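Local coordinates for protein SAG family member (Sag19) (Eimeria tenella, PDB 6ZZB) that is a surface antigen of the parasite Eimeria tenella, of unknown molecular function, whose family is related to the CAP proteins, at residues Glu116-Lys121 against His203-Cys208; Pro124-Pro129 against Gln143-Ala148. All coordinates share one frame; numbering follows the deposited sequence.

Contact 1 of 2, residues Glu116-Lys121 against His203-Cys208; sequences EGANAK and HDVLFC. With SO4 (sulfate ion), chain C.
H203, at the start of strand 203-211, lies side by side with E116, which folds over one face of its imidazole ring. Having left the backbone with CG anti to N (chi1 172°), the glutamate bends at chi2, 79°, and its carboxylate plane is tilted 32° from the ring, with OE2 over the face toward the rim. E116 OE2 sits 3.0 Å from H203 NE2 but above the ring, so the poor angle excludes a hydrogen bond; nearer the backbone, E116 CB makes a CH-pi contact 4.1 Å from the ring centroid. A sulfate, probably from the crystallisation liquor, meets the ring edge through H203 ND1, although the very short separation makes details of that bond doubtful. One water accepts from both E116 N, at 2.9 Å, and H203 N, at 3.1 Å. D204 turns from the loop, and its OD1 hydrogen-bonds to T196 OG1 and C199 N. V205 turns back, placing CG2 4.2 Å from A118 CB, with L104 of helix 97-105 touching both residues. L206 packs on F136, whereas F207 continues the apolar row onto I100 and L104. C208 then ties the strand to its neighbour by the disulfide with C193. The alternation is that of a two-faced beta sheet, here with a loop and helix 97-105 packed on one face, consistent with the layered alpha-beta-alpha sandwich of CAP proteins.

Contact 2 of 2, residues Pro124-Pro129 against Gln143-Ala148; sequences PGLVIP and QATYTA
T145 of helix 138-155 pushes its methyl group towards two aliphatic side chains of strand 126-131, I128 and L126. Already at the branch point the contact begins: T145 CB is 3.9 Å from I128 CD1. One bond further, T145 CG2 comes closer to the same methyl, at 3.7 Å, and lies 4.2 Å from L126 CD1, so a single threonine methyl meets the ends of both strand residues. The other branch serves a polar purpose. T145 OG1 is anti to the backbone N (chi1 -156°), a setting that leaves CG2 between N and the carbonyl carbon; the hydroxyl accepts from N176 ND2 and N179 ND2 of helix 175-183, and these two bonds probably fix the rotation of the side chain and satisfy a buried oxygen. N179 links the three elements further, because its OD1 accepts from V127 N and its side chain touches L126 and I128. On the strand side, I128 extends fully beyond CB (chi2 174°), and CD1, its outermost atom, does the touching. L126 approaches with one of its two methyls. Between them V127 turns to the other face of the sheet, where it packs on A118 and F207, as expected of alternate residues in a strand. On its other flank helix 138-155 leans on helix 50-61, with Q143 on I56 and L60 and Y146 on L60. The two segments bury just 97 Å² together, a light apolar touch with its polar anchor supplied from outside. This is the packing of a helix laid on one face of a beta sheet, with N179 of a second helix joining strand and helix.

The two contacts share one sheet: strand 203-211 of contact 1 runs antiparallel to strand 126-131 of contact 2, joined by backbone hydrogen bonds from I128 N to L206 O and from L126 N to C208 O, each 2.9 Å. Contact 2 is wholly buried, whereas contact 1 grades from an exposed end with water, charge and an anion to a covered apolar end. The chemistry follows: in contact 1 polar groups gather outside and aliphatic ones inside, while contact 2 meets solely through carbon atoms. Each packs a different face of the sheet, the loop segment 116-121 on one and helix 138-155 on the other.

Contact 1 of 2, residues Glu116-Lys121 against His203-Cys208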
ATOM      1  N   GLU A 116       4.512   4.717  12.592  1.00 14.44           N
ATOM      2  CA  GLU A 116       5.460   3.579  12.570  1.00 16.48           C
ATOM      3  C   GLU A 116       4.699   2.241  12.520  1.00 14.38           C
ATOM      4  O   GLU A 116       5.151   1.341  11.832  1.00 15.36           O
ATOM      5  CB  GLU A 116       6.383   3.698  13.790  1.00 20.56           C
ATOM      6  CG  GLU A 116       7.268   2.477  13.987  1.00 26.52           C
ATOM      7  CD  GLU A 116       8.492   2.373  13.101  1.00 34.70           C
ATOM      8  OE1 GLU A 116       9.569   1.979  13.644  1.00 41.97           O
ATOM      9  OE2 GLU A 116       8.396   2.688  11.889  1.00 38.29           O
ATOM     10  N   GLY A 117       3.574   2.150  13.209  1.00 14.22           N
ATOM     11  CA  GLY A 117       2.777   0.916  13.281  1.00 13.94           C
ATOM     12  C   GLY A 117       1.707   0.831  12.212  1.00 14.23           C
ATOM     13  O   GLY A 117       0.923  -0.123  12.264  1.00 14.71           O
ATOM     14  N   ALA A 118       1.677   1.751  11.246  1.00 12.43           N
ATOM     15  CA  ALA A 118       0.587   1.766  10.257  1.00 11.95           C
ATOM     16  C   ALA A 118       0.611   0.486   9.414  1.00 11.12           C
ATOM     17  O   ALA A 118       1.672  -0.040   9.056  1.00 11.71           O
ATOM     18  CB  ALA A 118       0.698   2.978   9.386  1.00 11.70           C
ATOM     19  N   ASN A 119      -0.583   0.049   9.034  1.00 10.24           N
ATOM     20  CA  ASN A 119      -0.739  -1.119   8.148  1.00 10.70           C
ATOM     21  C   ASN A 119      -2.079  -0.997   7.440  1.00 10.37           C
ATOM     22  O   ASN A 119      -2.795   0.001   7.607  1.00 10.48           O
ATOM     23  CB  ASN A 119      -0.600  -2.413   8.964  1.00 12.86           C
ATOM     24  CG  ASN A 119      -1.630  -2.483  10.063  1.00 13.41           C
ATOM     25  OD1 ASN A 119      -2.783  -2.140   9.896  1.00 14.67           O
ATOM     26  ND2 ASN A 119      -1.192  -2.885  11.263  1.00 16.84           N
ATOM     27  N   ALA A 120      -2.390  -2.001   6.641  1.00 10.06           N
ATOM     28  CA  ALA A 120      -3.610  -2.061   5.805  1.00 10.20           C
ATOM     29  C   ALA A 120      -4.708  -2.878   6.478  1.00 11.30           C
ATOM     30  O   ALA A 120      -5.583  -3.374   5.787  1.00 12.39           O
ATOM     31  CB  ALA A 120      -3.299  -2.583   4.437  1.00 10.43           C
ATOM     32  N   LYS A 121      -4.772  -2.919   7.794  1.00 11.85           N
ATOM     33  CA  LYS A 121      -5.807  -3.748   8.447  1.00 13.70           C
ATOM     34  C   LYS A 121      -7.192  -3.166   8.205  1.00 12.93           C
ATOM     35  O   LYS A 121      -8.177  -3.949   8.260  1.00 14.55           O
ATOM     36  CB  LYS A 121      -5.527  -3.865   9.933  1.00 16.48           C
ATOM     37  CG  LYS A 121      -5.769  -2.615  10.725  1.00 19.47           C
ATOM     38  CD  LYS A 121      -5.627  -2.862  12.205  1.00 22.72           C
ATOM     39  CE  LYS A 121      -5.877  -1.611  13.002  1.00 24.03           C
ATOM     40  NZ  LYS A 121      -5.723  -1.886  14.450  1.00 27.29           N
ATOM     41  N   HIS A 203       6.911   8.770  12.398  1.00 16.64           N
ATOM     42  CA  HIS A 203       7.075   8.364  10.990  1.00 15.15           C
ATOM     43  C   HIS A 203       5.986   9.030  10.162  1.00 13.05           C
ATOM     44  O   HIS A 203       4.803   8.950  10.504  1.00 13.56           O
ATOM     45  CB  HIS A 203       7.021   6.842  10.853  1.00 15.63           C
ATOM     46  CG  HIS A 203       8.289   6.149  11.247  1.00 19.03           C
ATOM     47  ND1 HIS A 203       8.810   6.211  12.522  1.00 22.98           N
ATOM     48  CD2 HIS A 203       9.145   5.427  10.514  1.00 20.07           C
ATOM     49  CE1 HIS A 203       9.924   5.508  12.553  1.00 21.51           C
ATOM     50  NE2 HIS A 203      10.159   5.020  11.350  1.00 25.94           N
ATOM     51  N   ASP A 204       6.401   9.631   9.065  1.00 12.32           N
ATOM     52  CA  ASP A 204       5.480   9.907   7.942  1.00 11.63           C
ATOM     53  C   ASP A 204       4.993   8.565   7.386  1.00 11.31           C
ATOM     54  O   ASP A 204       5.610   7.514   7.603  1.00 11.48           O
ATOM     55  CB  ASP A 204       6.153  10.756   6.872  1.00 12.07           C
ATOM     56  CG  ASP A 204       6.372  12.195   7.276  1.00 12.24           C
ATOM     57  OD1 ASP A 204       5.395  12.907   7.481  1.00 12.12           O
ATOM     58  OD2 ASP A 204       7.593  12.585   7.387  1.00 15.40           O
ATOM     59  N   VAL A 205       3.921   8.637   6.622  1.00 10.12           N
ATOM     60  CA  VAL A 205       3.316   7.432   5.994  1.00  9.93           C
ATOM     61  C   VAL A 205       3.088   7.686   4.504  1.00  8.83           C
ATOM     62  O   VAL A 205       2.460   8.690   4.146  1.00  9.75           O
ATOM     63  CB  VAL A 205       1.996   7.033   6.666  1.00  9.46           C
ATOM     64  CG1 VAL A 205       1.335   5.842   5.995  1.00 10.45           C
ATOM     65  CG2 VAL A 205       2.249   6.705   8.138  1.00  9.95           C
ATOM     66  N   LEU A 206       3.519   6.744   3.677  1.00  8.75           N
ATOM     67  CA  LEU A 206       3.104   6.592   2.270  1.00  9.10           C
ATOM     68  C   LEU A 206       1.979   5.588   2.218  1.00  8.74           C
ATOM     69  O   LEU A 206       2.143   4.458   2.731  1.00  9.02           O
ATOM     70  CB  LEU A 206       4.292   6.124   1.443  1.00  9.76           C
ATOM     71  CG  LEU A 206       3.978   5.679   0.014  1.00 10.28           C
ATOM     72  CD1 LEU A 206       3.482   6.828  -0.835  1.00  9.82           C
ATOM     73  CD2 LEU A 206       5.209   5.073  -0.614  1.00 10.56           C
ATOM     74  N   PHE A 207       0.888   5.959   1.571  1.00  8.83           N
ATOM     75  CA  PHE A 207      -0.254   5.064   1.330  1.00  8.72           C
ATOM     76  C   PHE A 207      -0.558   5.071  -0.147  1.00  8.23           C
ATOM     77  O   PHE A 207      -0.728   6.154  -0.718  1.00  9.14           O
ATOM     78  CB  PHE A 207      -1.473   5.512   2.120  1.00  8.77           C
ATOM     79  CG  PHE A 207      -2.672   4.633   1.924  1.00  8.89           C
ATOM     80  CD1 PHE A 207      -2.674   3.374   2.495  1.00  9.87           C
ATOM     81  CD2 PHE A 207      -3.779   5.038   1.190  1.00  9.94           C
ATOM     82  CE1 PHE A 207      -3.766   2.533   2.321  1.00 11.05           C
ATOM     83  CE2 PHE A 207      -4.840   4.165   0.994  1.00  9.99           C
ATOM     84  CZ  PHE A 207      -4.829   2.939   1.575  1.00 10.66           C
ATOM     85  N   CYS A 208      -0.685   3.902  -0.743  1.00  8.45           N
ATOM     86  CA  CYS A 208      -1.166   3.769  -2.131  1.00  8.68           C
ATOM     87  C   CYS A 208      -2.420   2.913  -2.134  1.00  9.25           C
ATOM     88  O   CYS A 208      -2.390   1.760  -1.670  1.00  8.98           O
ATOM     89  CB  CYS A 208      -0.122   3.144  -3.029  1.00  9.56           C
ATOM     90  SG  CYS A 208       1.420   4.052  -3.241  1.00 10.53           S
TER
HETATM   91  S   SO4 C 302       8.309   6.137  16.149  1.00 46.60           S
HETATM   92  O1  SO4 C 302       6.904   6.316  16.452  1.00 41.86           O
HETATM   93  O2  SO4 C 302       8.588   4.724  16.014  1.00 49.03           O
HETATM   94  O3  SO4 C 302       9.106   6.690  17.221  1.00 47.80           O
HETATM   95  O4  SO4 C 302       8.641   6.813  14.916  1.00 39.87           O
HETATM   96  O   HOH W   1       5.357   6.909  14.316  1.00 16.78           O

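Contact 2 of 2, residues Pro124-Pro129 against Gln143-Ala148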
ATOM      1  N   PRO A 124      -7.370  -0.833   2.728  1.00  9.80           N
ATOM      2  CA  PRO A 124      -6.589  -1.756   1.916  1.00  9.85           C
ATOM      3  C   PRO A 124      -5.692  -1.001   0.949  1.00  9.78           C
ATOM      4  O   PRO A 124      -6.173  -0.118   0.233  1.00  9.92           O
ATOM      5  CB  PRO A 124      -7.630  -2.584   1.171  1.00 11.69           C
ATOM      6  CG  PRO A 124      -8.878  -1.781   1.206  1.00 13.45           C
ATOM      7  CD  PRO A 124      -8.804  -0.848   2.387  1.00 10.95           C
ATOM      8  N   GLY A 125      -4.414  -1.278   0.994  1.00  8.99           N
ATOM      9  CA  GLY A 125      -3.462  -0.710   0.062  1.00  9.31           C
ATOM     10  C   GLY A 125      -2.061  -0.956   0.524  1.00  8.81           C
ATOM     11  O   GLY A 125      -1.830  -1.717   1.487  1.00  9.52           O
ATOM     12  N   LEU A 126      -1.114  -0.353  -0.169  1.00  8.53           N
ATOM     13  CA  LEU A 126       0.310  -0.330   0.218  1.00  8.66           C
ATOM     14  C   LEU A 126       0.509   0.702   1.315  1.00  8.54           C
ATOM     15  O   LEU A 126       0.005   1.828   1.212  1.00  8.77           O
ATOM     16  CB  LEU A 126       1.172  -0.058  -1.013  1.00  9.21           C
ATOM     17  CG  LEU A 126       2.658   0.186  -0.776  1.00  9.57           C
ATOM     18  CD1 LEU A 126       3.453  -0.295  -1.982  1.00 10.58           C
ATOM     19  CD2 LEU A 126       2.919   1.660  -0.459  1.00  9.87           C
ATOM     20  N   VAL A 127       1.234   0.306   2.354  1.00  8.17           N
ATOM     21  CA  VAL A 127       1.528   1.182   3.504  1.00  8.57           C
ATOM     22  C   VAL A 127       3.018   1.135   3.767  1.00  9.21           C
ATOM     23  O   VAL A 127       3.531   0.047   4.060  1.00  9.15           O
ATOM     24  CB  VAL A 127       0.736   0.755   4.742  1.00  9.02           C
ATOM     25  CG1 VAL A 127       1.020   1.644   5.931  1.00  9.65           C
ATOM     26  CG2 VAL A 127      -0.736   0.698   4.446  1.00  9.46           C
ATOM     27  N   ILE A 128       3.695   2.275   3.755  1.00  9.83           N
ATOM     28  CA  ILE A 128       5.132   2.334   4.112  1.00  9.92           C
ATOM     29  C   ILE A 128       5.372   3.520   5.029  1.00 10.42           C
ATOM     30  O   ILE A 128       5.344   4.668   4.583  1.00  9.58           O
ATOM     31  CB  ILE A 128       6.037   2.413   2.880  1.00 10.60           C
ATOM     32  CG1 ILE A 128       5.806   1.262   1.913  1.00 10.06           C
ATOM     33  CG2 ILE A 128       7.483   2.498   3.325  1.00 11.12           C
ATOM     34  CD1 ILE A 128       6.574   1.365   0.615  1.00 10.32           C
ATOM     35  N   PRO A 129       5.634   3.279   6.320  1.00 11.11           N
ATOM     36  CA  PRO A 129       6.112   4.352   7.189  1.00 11.98           C
ATOM     37  C   PRO A 129       7.570   4.675   6.867  1.00 12.53           C
ATOM     38  O   PRO A 129       8.300   3.804   6.410  1.00 13.30           O
ATOM     39  CB  PRO A 129       5.987   3.763   8.592  1.00 13.33           C
ATOM     40  CG  PRO A 129       5.155   2.509   8.438  1.00 14.51           C
ATOM     41  CD  PRO A 129       5.451   2.011   7.036  1.00 12.38           C
ATOM     42  N   GLN A 143      10.793  -0.105  -3.834  1.00 12.80           N
ATOM     43  CA  GLN A 143      11.734  -1.216  -4.122  1.00 13.61           C
ATOM     44  C   GLN A 143      12.013  -1.959  -2.814  1.00 12.88           C
ATOM     45  O   GLN A 143      12.085  -3.188  -2.841  1.00 13.67           O
ATOM     46  CB  GLN A 143      13.031  -0.685  -4.722  1.00 15.01           C
ATOM     47  CG  GLN A 143      14.020  -1.793  -5.076  1.00 16.88           C
ATOM     48  CD  GLN A 143      13.492  -2.800  -6.069  1.00 18.52           C
ATOM     49  OE1 GLN A 143      13.204  -3.963  -5.739  1.00 22.43           O
ATOM     50  NE2 GLN A 143      13.346  -2.381  -7.303  1.00 19.78           N
ATOM     51  N   ALA A 144      12.221  -1.283  -1.695  1.00 12.16           N
ATOM     52  CA  ALA A 144      12.604  -1.946  -0.443  1.00 12.89           C
ATOM     53  C   ALA A 144      11.432  -2.813   0.020  1.00 13.10           C
ATOM     54  O   ALA A 144      11.676  -3.932   0.516  1.00 13.57           O
ATOM     55  CB  ALA A 144      13.013  -0.959   0.607  1.00 13.28           C
ATOM     56  N   THR A 145      10.181  -2.337  -0.056  1.00 12.22           N
ATOM     57  CA  THR A 145       9.048  -3.156   0.429  1.00 11.44           C
ATOM     58  C   THR A 145       8.894  -4.350  -0.486  1.00 11.14           C
ATOM     59  O   THR A 145       8.520  -5.449  -0.001  1.00 11.60           O
ATOM     60  CB  THR A 145       7.756  -2.327   0.574  1.00 11.18           C
ATOM     61  OG1 THR A 145       6.906  -2.971   1.527  1.00 11.25           O
ATOM     62  CG2 THR A 145       7.001  -2.113  -0.712  1.00 11.18           C
ATOM     63  N   TYR A 146       9.127  -4.187  -1.767  1.00 11.96           N
ATOM     64  CA  TYR A 146       8.989  -5.277  -2.737  1.00 12.42           C
ATOM     65  C   TYR A 146       9.992  -6.376  -2.381  1.00 13.20           C
ATOM     66  O   TYR A 146       9.600  -7.561  -2.282  1.00 12.90           O
ATOM     67  CB  TYR A 146       9.211  -4.753  -4.157  1.00 14.29           C
ATOM     68  CG  TYR A 146       9.114  -5.838  -5.189  1.00 16.43           C
ATOM     69  CD1 TYR A 146       7.898  -6.194  -5.753  1.00 18.94           C
ATOM     70  CD2 TYR A 146      10.240  -6.542  -5.564  1.00 18.91           C
ATOM     71  CE1 TYR A 146       7.808  -7.194  -6.703  1.00 21.36           C
ATOM     72  CE2 TYR A 146      10.160  -7.563  -6.503  1.00 21.72           C
ATOM     73  CZ  TYR A 146       8.940  -7.892  -7.062  1.00 23.07           C
ATOM     74  OH  TYR A 146       8.877  -8.905  -7.990  1.00 30.31           O
ATOM     75  N   THR A 147      11.252  -6.019  -2.206  1.00 12.78           N
ATOM     76  CA  THR A 147      12.306  -7.037  -1.968  1.00 13.86           C
ATOM     77  C   THR A 147      11.970  -7.743  -0.660  1.00 13.39           C
ATOM     78  O   THR A 147      11.955  -9.006  -0.617  1.00 13.46           O
ATOM     79  CB  THR A 147      13.670  -6.365  -1.948  1.00 14.67           C
ATOM     80  OG1 THR A 147      13.878  -5.884  -3.279  1.00 16.68           O
ATOM     81  CG2 THR A 147      14.767  -7.330  -1.513  1.00 17.29           C
ATOM     82  N   ALA A 148      11.727  -7.004   0.402  1.00 11.93           N
ATOM     83  CA  ALA A 148      11.449  -7.571   1.736  1.00 11.73           C
ATOM     84  C   ALA A 148      10.169  -8.409   1.675  1.00 11.75           C
ATOM     85  O   ALA A 148      10.112  -9.490   2.300  1.00 12.12           O
ATOM     86  CB  ALA A 148      11.389  -6.517   2.798  1.00 12.70           C
TER